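Local coordinates for protein cytochrome P450 (Zobellia galactanivorans, PDB 6G5O) that is a haem protein of the cytochrome P450 family, holding protoporphyrin IX with its iron within a largely helical fold, at residues Val257-Arg262 with Leu313-Asn318; Gly55-Pro60 with Gly271-Glu276; Pro89-Pro94 with Asp189-Val194. All coordinates share one frame; numbering follows the deposited sequence.

Contact 1 (Val257-Arg262 with Leu313-Asn318)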
loop_
_atom_site.group_PDB
_atom_site.type_symbol
_atom_site.label_atom_id
_atom_site.label_comp_id
_atom_site.label_asym_id
_atom_site.label_seq_id
_atom_site.Cartn_x
_atom_site.Cartn_y
_atom_site.Cartn_z
ATOM N N VAL A 257 9.129 11.338 -0.818
ATOM C CA VAL A 257 8.147 10.310 -0.463
ATOM C C VAL A 257 7.605 9.663 -1.718
ATOM O O VAL A 257 7.505 8.433 -1.784
ATOM C CB VAL A 257 7.011 10.848 0.459
ATOM C CG1 VAL A 257 5.837 9.865 0.525
ATOM C CG2 VAL A 257 7.542 11.078 1.871
ATOM N N GLU A 258 7.296 10.479 -2.729
ATOM C CA GLU A 258 6.743 9.951 -3.974
ATOM C C GLU A 258 7.793 9.106 -4.686
ATOM O O GLU A 258 7.472 8.137 -5.394
ATOM C CB GLU A 258 6.266 11.060 -4.919
ATOM C CG GLU A 258 5.079 11.845 -4.410
ATOM C CD GLU A 258 3.880 10.980 -3.973
ATOM O OE1 GLU A 258 3.387 10.129 -4.753
ATOM O OE2 GLU A 258 3.410 11.188 -2.827
ATOM N N GLU A 259 9.057 9.497 -4.546
ATOM C CA GLU A 259 10.091 8.749 -5.211
ATOM C C GLU A 259 10.283 7.394 -4.534
ATOM O O GLU A 259 10.552 6.392 -5.196
ATOM C CB GLU A 259 11.414 9.552 -5.244
ATOM C CG GLU A 259 12.628 8.778 -5.745
ATOM C CD GLU A 259 12.583 8.426 -7.195
ATOM O OE1 GLU A 259 11.514 8.561 -7.844
ATOM O OE2 GLU A 259 13.643 8.036 -7.722
ATOM N N MET A 260 10.176 7.369 -3.213
ATOM C CA MET A 260 10.194 6.115 -2.493
ATOM C C MET A 260 8.996 5.208 -2.846
ATOM O O MET A 260 9.172 4.024 -3.037
ATOM C CB MET A 260 10.310 6.389 -1.026
ATOM C CG MET A 260 11.740 6.802 -0.718
ATOM S SD MET A 260 12.037 6.902 1.023
ATOM C CE MET A 260 13.572 7.868 0.998
ATOM N N ILE A 261 7.810 5.758 -2.993
ATOM C CA ILE A 261 6.703 4.929 -3.433
ATOM C C ILE A 261 6.948 4.340 -4.817
ATOM O O ILE A 261 6.632 3.204 -5.064
ATOM C CB ILE A 261 5.359 5.690 -3.399
ATOM C CG1 ILE A 261 4.989 6.048 -1.949
ATOM C CG2 ILE A 261 4.260 4.865 -4.045
ATOM C CD1 ILE A 261 5.012 4.880 -0.986
ATOM N N ARG A 262 7.489 5.111 -5.730
ATOM C CA ARG A 262 7.816 4.619 -7.079
ATOM C C ARG A 262 8.778 3.415 -7.060
ATOM O O ARG A 262 8.536 2.357 -7.665
ATOM C CB ARG A 262 8.497 5.735 -7.912
ATOM C CG ARG A 262 8.775 5.350 -9.363
ATOM C CD ARG A 262 9.716 6.332 -10.056
ATOM N NE ARG A 262 11.074 6.323 -9.488
ATOM C CZ ARG A 262 12.001 5.439 -9.817
ATOM N NH1 ARG A 262 11.733 4.500 -10.712
ATOM N NH2 ARG A 262 13.178 5.478 -9.229
ATOM N N LEU A 313 16.262 11.588 -5.176
ATOM C CA LEU A 313 15.570 12.047 -3.990
ATOM C C LEU A 313 14.635 13.219 -4.215
ATOM O O LEU A 313 13.629 13.346 -3.521
ATOM C CB LEU A 313 16.604 12.408 -2.910
ATOM C CG LEU A 313 16.122 12.392 -1.463
ATOM C CD1 LEU A 313 15.603 11.011 -1.083
ATOM C CD2 LEU A 313 17.257 12.732 -0.522
ATOM N N ASP A 314 14.959 14.073 -5.165
ATOM C CA ASP A 314 14.152 15.274 -5.403
ATOM C C ASP A 314 13.441 15.241 -6.762
ATOM O O ASP A 314 13.116 16.278 -7.314
ATOM C CB ASP A 314 15.049 16.528 -5.282
ATOM C CG ASP A 314 16.280 16.499 -6.268
ATOM O OD1 ASP A 314 16.391 15.569 -7.120
ATOM O OD2 ASP A 314 17.159 17.398 -6.172
ATOM N N ARG A 315 13.192 14.058 -7.302
ATOM C CA ARG A 315 12.634 13.945 -8.652
ATOM C C ARG A 315 11.349 14.778 -8.763
ATOM O O ARG A 315 10.403 14.528 -8.028
ATOM C CB ARG A 315 12.334 12.456 -8.955
ATOM C CG ARG A 315 11.920 12.132 -10.376
ATOM C CD ARG A 315 11.462 10.675 -10.531
ATOM N NE ARG A 315 12.540 9.689 -10.269
ATOM C CZ ARG A 315 13.400 9.232 -11.175
ATOM N NH1 ARG A 315 13.385 9.674 -12.406
ATOM N NH2 ARG A 315 14.316 8.338 -10.817
ATOM N N LYS A 316 11.320 15.761 -9.664
ATOM C CA LYS A 316 10.109 16.563 -9.947
ATOM C C LYS A 316 9.186 15.868 -10.938
ATOM O O LYS A 316 7.940 15.920 -10.813
ATOM C CB LYS A 316 10.435 17.969 -10.506
ATOM C CG LYS A 316 11.319 18.799 -9.585
ATOM C CD LYS A 316 11.618 20.204 -10.090
ATOM C CE LYS A 316 10.425 21.130 -9.895
ATOM N NZ LYS A 316 10.793 22.570 -10.094
ATOM N N VAL A 317 9.778 15.258 -11.946
ATOM C CA VAL A 317 8.968 14.584 -12.970
ATOM C C VAL A 317 8.776 13.118 -12.586
ATOM O O VAL A 317 9.651 12.304 -12.834
ATOM C CB VAL A 317 9.595 14.680 -14.393
ATOM C CG1 VAL A 317 8.671 14.050 -15.427
ATOM C CG2 VAL A 317 9.853 16.161 -14.767
ATOM N N ASN A 318 7.627 12.776 -12.015
ATOM C CA ASN A 318 7.452 11.439 -11.418
ATOM C C ASN A 318 6.011 10.997 -11.547
ATOM O O ASN A 318 5.274 10.993 -10.555
ATOM C CB ASN A 318 7.898 11.488 -9.930
ATOM C CG ASN A 318 7.904 10.142 -9.257
ATOM O OD1 ASN A 318 7.626 9.121 -9.889
ATOM N ND2 ASN A 318 8.218 10.124 -7.972
#
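Glu259 and Arg262, one helical turn apart, form the ExxR motif of the P450 K helix, and Arg315 from the loop completes the Glu-Arg-Arg triad of the family. This is the tight, buried part. Both arginines grip the Glu259 carboxylate side-on, each with NE and NH2. Arg315 NE lies 2.9 Å from Glu259 OE1, and Arg315 NH2 3.2 Å from Glu259 OE2. Arg262 NE is 2.8 Å from Glu259 OE1. Both NE atoms and Arg262 NH2 come from above the carboxylate plane, whereas Arg315 NH2 uses the syn lone pair. Val312 N also bonds to OE2. The guanidinium planes are 61° apart, and Arg262 NH2 and Arg315 NH2 are 3.5 Å apart. The shared carboxylate probably offsets this repulsion. Arg315 NH1 and NH2 also bind the carbonyls of Glu306 and Asn307, and Arg262 NH1 binds those of Asn299 and Pro308. Phe305 adds a cation-pi contact to Arg262.

The loose side is the turn at Lys316 and Val317. It is exposed and makes no contact with 257-262. Asn318 brings the loop back, CG anti to the backbone N (chi1 -174°). Its OD1 rests 3.5 Å from Arg262 CD, and ND2 makes a weak hydrogen bond of 3.3 Å to Glu258 O.

Contact 2 (Gly55-Pro60 with Gly271-Glu276). With HEM (protoporphyrin IX containing Fe), chain C.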
loop_
_atom_site.group_PDB
_atom_site.type_symbol
_atom_site.label_atom_id
_atom_site.label_comp_id
_atom_site.label_asym_id
_atom_site.label_seq_id
_atom_site.Cartn_x
_atom_site.Cartn_y
_atom_site.Cartn_z
ATOM N N GLY A 55 -12.642 -11.548 -4.362
ATOM C CA GLY A 55 -11.370 -12.246 -4.190
ATOM C C GLY A 55 -10.629 -12.523 -5.475
ATOM O O GLY A 55 -9.414 -12.786 -5.470
ATOM N N ARG A 56 -11.326 -12.465 -6.588
ATOM C CA ARG A 56 -10.719 -12.929 -7.822
ATOM C C ARG A 56 -9.616 -12.032 -8.375
ATOM O O ARG A 56 -8.643 -12.547 -8.929
ATOM C CB ARG A 56 -11.762 -13.151 -8.901
ATOM C CG ARG A 56 -11.337 -14.277 -9.828
ATOM C CD ARG A 56 -12.300 -14.505 -10.984
ATOM N NE ARG A 56 -11.564 -15.200 -12.043
ATOM C CZ ARG A 56 -11.876 -15.201 -13.333
ATOM N NH1 ARG A 56 -12.954 -14.564 -13.806
ATOM N NH2 ARG A 56 -11.090 -15.876 -14.161
ATOM N N ILE A 57 -9.756 -10.712 -8.242
ATOM C CA ILE A 57 -8.774 -9.803 -8.838
ATOM C C ILE A 57 -7.482 -9.707 -8.017
ATOM O O ILE A 57 -6.533 -9.100 -8.457
ATOM C CB ILE A 57 -9.322 -8.391 -9.119
ATOM C CG1 ILE A 57 -9.596 -7.619 -7.820
ATOM C CG2 ILE A 57 -10.540 -8.460 -10.013
ATOM C CD1 ILE A 57 -10.422 -6.345 -8.007
ATOM N N VAL A 58 -7.430 -10.308 -6.834
ATOM C CA VAL A 58 -6.202 -10.278 -6.043
ATOM C C VAL A 58 -5.277 -11.405 -6.521
ATOM O O VAL A 58 -5.733 -12.385 -7.165
ATOM C CB VAL A 58 -6.494 -10.428 -4.538
ATOM C CG1 VAL A 58 -5.240 -10.189 -3.686
ATOM C CG2 VAL A 58 -7.598 -9.465 -4.126
ATOM N N ILE A 59 -3.981 -11.252 -6.209
ATOM C CA ILE A 59 -2.956 -12.220 -6.544
ATOM C C ILE A 59 -2.005 -12.418 -5.358
ATOM O O ILE A 59 -1.207 -11.504 -5.032
ATOM C CB ILE A 59 -2.168 -11.784 -7.787
ATOM C CG1 ILE A 59 -3.101 -11.670 -8.993
ATOM C CG2 ILE A 59 -1.057 -12.789 -8.089
ATOM C CD1 ILE A 59 -2.504 -10.927 -10.165
ATOM N N PRO A 60 -2.066 -13.589 -4.697
ATOM C CA PRO A 60 -2.911 -14.743 -5.060
ATOM C C PRO A 60 -4.414 -14.537 -4.879
ATOM O O PRO A 60 -4.832 -13.858 -3.927
ATOM C CB PRO A 60 -2.444 -15.820 -4.077
ATOM C CG PRO A 60 -1.950 -15.064 -2.892
ATOM C CD PRO A 60 -1.320 -13.824 -3.450
ATOM N N GLY A 271 -4.780 -7.613 -10.020
ATOM C CA GLY A 271 -5.446 -8.178 -11.161
ATOM C C GLY A 271 -6.632 -7.399 -11.645
ATOM O O GLY A 271 -7.153 -6.528 -10.940
ATOM N N ARG A 272 -7.060 -7.753 -12.860
ATOM C CA ARG A 272 -8.361 -7.426 -13.416
ATOM C C ARG A 272 -8.876 -8.688 -14.166
ATOM O O ARG A 272 -8.097 -9.592 -14.505
ATOM C CB ARG A 272 -8.238 -6.286 -14.407
ATOM C CG ARG A 272 -7.713 -4.975 -13.853
ATOM C CD ARG A 272 -8.789 -4.245 -13.068
ATOM N NE ARG A 272 -8.447 -2.860 -12.707
ATOM C CZ ARG A 272 -7.790 -2.503 -11.597
ATOM N NH1 ARG A 272 -7.319 -3.410 -10.736
ATOM N NH2 ARG A 272 -7.581 -1.211 -11.358
ATOM N N VAL A 273 -10.169 -8.730 -14.448
ATOM C CA VAL A 273 -10.760 -9.819 -15.229
ATOM C C VAL A 273 -11.105 -9.299 -16.623
ATOM O O VAL A 273 -11.774 -8.268 -16.767
ATOM C CB VAL A 273 -12.011 -10.382 -14.510
ATOM C CG1 VAL A 273 -12.946 -11.133 -15.474
ATOM C CG2 VAL A 273 -11.564 -11.256 -13.345
ATOM N N VAL A 274 -10.645 -10.015 -17.641
ATOM C CA VAL A 274 -10.877 -9.618 -19.052
ATOM C C VAL A 274 -12.323 -9.982 -19.459
ATOM O O VAL A 274 -12.780 -11.070 -19.173
ATOM C CB VAL A 274 -9.870 -10.322 -20.000
ATOM C CG1 VAL A 274 -10.059 -9.832 -21.426
ATOM C CG2 VAL A 274 -8.432 -10.094 -19.549
ATOM N N THR A 275 -13.047 -9.063 -20.073
ATOM C CA THR A 275 -14.471 -9.279 -20.284
ATOM C C THR A 275 -14.788 -9.653 -21.720
ATOM O O THR A 275 -15.940 -9.921 -22.051
ATOM C CB THR A 275 -15.304 -8.015 -19.931
ATOM O OG1 THR A 275 -14.933 -6.925 -20.780
ATOM C CG2 THR A 275 -15.121 -7.613 -18.443
ATOM N N GLU A 276 -13.781 -9.622 -22.589
ATOM C CA GLU A 276 -13.969 -9.812 -24.034
ATOM C C GLU A 276 -12.601 -10.071 -24.647
ATOM O O GLU A 276 -11.599 -9.612 -24.105
ATOM C CB GLU A 276 -14.628 -8.580 -24.687
ATOM C CG GLU A 276 -13.785 -7.313 -24.670
ATOM C CD GLU A 276 -14.481 -6.093 -25.277
ATOM O OE1 GLU A 276 -15.517 -6.261 -25.953
ATOM O OE2 GLU A 276 -13.995 -4.947 -25.089
HETATM C CHA HEM C . -6.069 1.035 -3.770
HETATM C CHB HEM C . -1.274 0.996 -3.181
HETATM C CHC HEM C . -1.798 2.262 1.436
HETATM C CHD HEM C . -6.534 1.697 1.020
HETATM C C1A HEM C . -4.715 0.940 -4.007
HETATM C C2A HEM C . -4.127 0.628 -5.267
HETATM C C3A HEM C . -2.816 0.633 -5.085
HETATM C C4A HEM C . -2.535 0.923 -3.731
HETATM C CMA HEM C . -1.824 0.373 -6.171
HETATM C CAA HEM C . -4.809 0.386 -6.613
HETATM C CBA HEM C . -5.439 -0.997 -6.630
HETATM C CGA HEM C . -6.211 -1.235 -7.908
HETATM O O1A HEM C . -7.095 -2.086 -7.918
HETATM O O2A HEM C . -6.006 -0.595 -8.956
HETATM C C1B HEM C . -1.007 1.339 -1.872
HETATM C C2B HEM C . 0.307 1.581 -1.421
HETATM C C3B HEM C . 0.188 1.924 -0.094
HETATM C C4B HEM C . -1.279 1.893 0.199
HETATM C CMB HEM C . 1.565 1.426 -2.221
HETATM C CAB HEM C . 1.156 2.332 0.921
HETATM C CBB HEM C . 2.419 2.641 0.701
HETATM C C1C HEM C . -3.133 2.230 1.745
HETATM C C2C HEM C . -3.667 2.394 3.021
HETATM C C3C HEM C . -5.018 2.178 2.922
HETATM C C4C HEM C . -5.282 1.909 1.554
HETATM C CMC HEM C . -2.921 2.750 4.269
HETATM C CAC HEM C . -6.036 2.271 3.978
HETATM C CBC HEM C . -5.851 2.555 5.264
HETATM C C1D HEM C . -6.769 1.528 -0.355
HETATM C C2D HEM C . -8.135 1.432 -0.902
HETATM C C3D HEM C . -8.026 1.271 -2.231
HETATM C C4D HEM C . -6.582 1.212 -2.485
HETATM C CMD HEM C . -9.382 1.562 -0.096
HETATM C CAD HEM C . -9.165 1.130 -3.225
HETATM C CBD HEM C . -9.548 2.413 -3.979
HETATM C CGD HEM C . -10.758 2.163 -4.900
HETATM O O1D HEM C . -11.135 0.971 -5.178
HETATM O O2D HEM C . -11.431 3.121 -5.416
HETATM N NA HEM C . -3.717 1.074 -3.055
HETATM N NB HEM C . -1.899 1.520 -0.897
HETATM N NC HEM C . -4.102 1.908 0.862
HETATM N ND HEM C . -5.900 1.399 -1.344
HETATM FE FE HEM C . -3.998 1.464 -1.154
HETATM O O HOH W 1 -3.698 -0.743 -0.835
#
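A type I turn from Gly55 to Val58 brings the carbonyl of Ile57 up to the start of segment 271-276, where Ile57 and Gly271 have their CA atoms 4.4 Å apart. The turn belongs to the loop that precedes helix 79-92, the B-C loop of the P450 fold. The strand is 270-274 of the mixed sheet, between strands 290-293 and 48-49.

One backbone bond joins the two. Gly271 N gives a weak, bent hydrogen bond to Ile57 O, 2.8 Å long with an N-H...O angle of 129°. Such a close approach is possible because Gly271 has no CB in the way.

The side chains add van der Waals contact. Ile57 has its CG1 between the backbone N and the carbonyl carbon, the crowded position (chi1 69°). Its CB sits 3.4 Å from Gly271 O, and its CG2 touches Arg272 CA. Ile59 CD1 touches the backbone of Gly271 at its N and CA. Arg56 has a chain extended from CG to NE and crosses Val273 at about a right angle. Val273 CG2 lies over one face of the Arg56 guanidinium, 3.6 Å from Arg56 NH1. Arg56 NE forms a salt bridge with Asp27, and NH2 bonds to the carbonyl of Asp288.

The CB of Arg272 points away from 55-60, and the chain bends at chi2 to meet the haem. The Arg272 guanidinium meets one propionate edge-on, with the propionate carbon CGA in its plane. Arg272 NH1 binds Gly271 O at 3.1 Å as well as HEM O1A, which helps fix the rotation of the group. His80, Arg84 and His328 also hydrogen-bond the haem. Arg272 NH2 makes the straighter propionate bond, 2.9 Å to HEM O2A with an N-H...O angle of 172°.

Contact 3 (Pro89-Pro94 with Asp189-Val194)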
loop_
_atom_site.group_PDB
_atom_site.type_symbol
_atom_site.label_atom_id
_atom_site.label_comp_id
_atom_site.label_asym_id
_atom_site.label_seq_id
_atom_site.Cartn_x
_atom_site.Cartn_y
_atom_site.Cartn_z
ATOM N N PRO A 89 -14.209 11.740 1.686
ATOM C CA PRO A 89 -13.871 12.765 2.677
ATOM C C PRO A 89 -13.297 12.185 3.956
ATOM O O PRO A 89 -12.416 12.806 4.550
ATOM C CB PRO A 89 -15.190 13.493 2.931
ATOM C CG PRO A 89 -16.050 13.208 1.702
ATOM C CD PRO A 89 -15.602 11.846 1.208
ATOM N N TRP A 90 -13.732 10.987 4.343
ATOM C CA TRP A 90 -13.174 10.331 5.517
ATOM C C TRP A 90 -11.662 10.123 5.342
ATOM O O TRP A 90 -10.882 10.452 6.223
ATOM C CB TRP A 90 -13.879 9.020 5.840
ATOM C CG TRP A 90 -13.426 8.451 7.114
ATOM C CD1 TRP A 90 -12.531 7.417 7.294
ATOM C CD2 TRP A 90 -13.796 8.896 8.417
ATOM N NE1 TRP A 90 -12.343 7.182 8.651
ATOM C CE2 TRP A 90 -13.097 8.084 9.357
ATOM C CE3 TRP A 90 -14.660 9.885 8.892
ATOM C CZ2 TRP A 90 -13.239 8.241 10.719
ATOM C CZ3 TRP A 90 -14.794 10.048 10.252
ATOM C CH2 TRP A 90 -14.080 9.233 11.154
ATOM N N PHE A 91 -11.271 9.619 4.176
ATOM C CA PHE A 91 -9.868 9.312 3.870
ATOM C C PHE A 91 -8.976 10.554 3.627
ATOM O O PHE A 91 -7.782 10.451 3.703
ATOM C CB PHE A 91 -9.763 8.381 2.666
ATOM C CG PHE A 91 -10.017 6.930 2.978
ATOM C CD1 PHE A 91 -9.002 6.140 3.429
ATOM C CD2 PHE A 91 -11.273 6.361 2.780
ATOM C CE1 PHE A 91 -9.220 4.803 3.717
ATOM C CE2 PHE A 91 -11.502 5.040 3.066
ATOM C CZ PHE A 91 -10.476 4.240 3.520
ATOM N N LYS A 92 -9.586 11.710 3.392
ATOM C CA LYS A 92 -8.860 12.965 3.229
ATOM C C LYS A 92 -8.545 13.624 4.590
ATOM O O LYS A 92 -7.763 14.573 4.624
ATOM C CB LYS A 92 -9.639 13.958 2.335
ATOM C CG LYS A 92 -8.923 14.461 1.092
ATOM C CD LYS A 92 -8.995 13.544 -0.121
ATOM N N ARG A 93 -9.117 13.110 5.678
ATOM C CA ARG A 93 -8.868 13.678 7.009
ATOM C C ARG A 93 -7.399 13.845 7.426
ATOM O O ARG A 93 -7.116 14.705 8.236
ATOM C CB ARG A 93 -9.640 12.900 8.104
ATOM C CG ARG A 93 -11.122 13.279 8.210
ATOM C CD ARG A 93 -11.950 12.213 8.934
ATOM N NE ARG A 93 -11.346 11.844 10.200
ATOM C CZ ARG A 93 -10.627 10.746 10.442
ATOM N NH1 ARG A 93 -10.397 9.805 9.496
ATOM N NH2 ARG A 93 -10.143 10.576 11.674
ATOM N N PRO A 94 -6.479 13.015 6.939
ATOM C CA PRO A 94 -5.079 13.225 7.409
ATOM C C PRO A 94 -4.444 14.552 6.925
ATOM O O PRO A 94 -3.319 14.880 7.305
ATOM C CB PRO A 94 -4.328 12.035 6.851
ATOM C CG PRO A 94 -5.387 10.999 6.619
ATOM C CD PRO A 94 -6.620 11.740 6.217
ATOM N N ASP A 189 -18.235 8.012 16.999
ATOM C CA ASP A 189 -17.505 8.893 16.077
ATOM C C ASP A 189 -16.494 8.153 15.216
ATOM O O ASP A 189 -15.826 8.779 14.397
ATOM C CB ASP A 189 -16.726 9.946 16.889
ATOM C CG ASP A 189 -17.590 11.116 17.301
ATOM O OD1 ASP A 189 -18.841 10.985 17.354
ATOM O OD2 ASP A 189 -17.004 12.199 17.544
ATOM N N ASP A 190 -16.364 6.846 15.428
ATOM C CA ASP A 190 -15.385 6.022 14.746
ATOM C C ASP A 190 -15.861 5.686 13.328
ATOM O O ASP A 190 -17.021 5.926 13.002
ATOM C CB ASP A 190 -15.068 4.758 15.580
ATOM C CG ASP A 190 -16.252 3.769 15.684
ATOM O OD1 ASP A 190 -17.363 4.029 15.152
ATOM O OD2 ASP A 190 -16.031 2.687 16.274
ATOM N N MET A 191 -14.964 5.176 12.490
ATOM C CA MET A 191 -15.271 4.983 11.085
ATOM C C MET A 191 -16.504 4.061 10.850
ATOM O O MET A 191 -17.302 4.291 9.932
ATOM C CB MET A 191 -14.046 4.420 10.357
ATOM C CG MET A 191 -14.079 4.473 8.836
ATOM S SD MET A 191 -12.571 3.738 8.144
ATOM C CE MET A 191 -12.932 3.794 6.382
ATOM N N TYR A 192 -16.618 3.016 11.662
ATOM C CA TYR A 192 -17.754 2.082 11.622
ATOM C C TYR A 192 -19.084 2.823 11.742
ATOM O O TYR A 192 -20.004 2.642 10.930
ATOM C CB TYR A 192 -17.661 1.106 12.765
ATOM C CG TYR A 192 -16.372 0.298 12.799
ATOM C CD1 TYR A 192 -16.220 -0.830 12.008
ATOM C CD2 TYR A 192 -15.335 0.654 13.665
ATOM C CE1 TYR A 192 -15.073 -1.561 12.042
ATOM C CE2 TYR A 192 -14.155 -0.073 13.720
ATOM C CZ TYR A 192 -14.027 -1.166 12.909
ATOM O OH TYR A 192 -12.888 -1.915 12.975
ATOM N N SER A 193 -19.149 3.693 12.737
ATOM C CA SER A 193 -20.361 4.458 13.029
ATOM C C SER A 193 -20.704 5.427 11.942
ATOM O O SER A 193 -21.856 5.518 11.539
ATOM C CB SER A 193 -20.199 5.216 14.347
ATOM O OG SER A 193 -20.147 4.276 15.395
ATOM N N VAL A 194 -19.696 6.149 11.463
ATOM C CA VAL A 194 -19.868 7.037 10.341
ATOM C C VAL A 194 -20.358 6.313 9.076
ATOM O O VAL A 194 -21.159 6.851 8.355
ATOM C CB VAL A 194 -18.560 7.774 9.988
ATOM C CG1 VAL A 194 -18.740 8.608 8.724
ATOM C CG2 VAL A 194 -18.145 8.689 11.143
#
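Two helices of the P450 fold meet here: the C-terminal part of helix 79-92, the C helix, and the first turn of helix 191-196, the H helix. The contact is partly buried and has no hydrogen bond between its segments. Trp90 carries most of it. With CG anti to the backbone N (chi1 -173°), its indole reaches across to Met191.

The CA of Met191 lies over one face of the indole, 3.7 Å above the plane and toward the rim. Arg93 NH1 sits near the rim of the opposite face, so the ring is held between the two. Met191 is fully extended, and its chain runs obliquely past the five-membered ring. Its CG comes to 3.2 Å from Trp90 NE1. Its SD is 4.3 Å from the centroid of that ring, an oblique Met-aromatic contact. The methyl goes on to Phe91, where Met191 CE lies 3.8 Å from CZ. At the far end of the indole, Val194 CG2 packs 3.7 Å from Trp90 CZ3. Trp90 CH2 borders the carbonyl O of Asp189.

Asp190 is the N-cap of helix 191-196. Its OD1 takes two bonds, from Ser193 N at 3.0 Å and from Ser193 OG at 2.8 Å, both from above the carboxylate plane. This caps the N-terminus of helix 191-196.

Helix 122-139 ends close by. Arg93 binds the carbonyls of Leu137 and Leu138, and Trp90 NE1 makes a weak hydrogen bond to Leu138 O. Helix 207-220 touches both sides, with Thr217 on Phe91 and Met214 on Met191. The Phe91 side chain is about 4 Å from the haem at the nearest atoms, and its ring lies between the haem and the methyl of Met191.

Overall arrangement
The three contacts lie about 28 to 29 Å apart between centres and do not touch. Along the chain, contact 2 opens first, with segment 55-60. Both segments of contact 3 follow, and contact 3 closes before contact 1 opens at 257-262. Segment 271-276 then closes contact 2, and 313-318 closes contact 1, so contacts 1 and 2 cross. Helix 253-264 and strand 270-274, which follow each other in the chain, link these two. One segment of each contact carries a residue at the haem: Ile261, Arg272 and Phe91. The contacts thus lie on separate sides of the fold, each with a segment at the same haem.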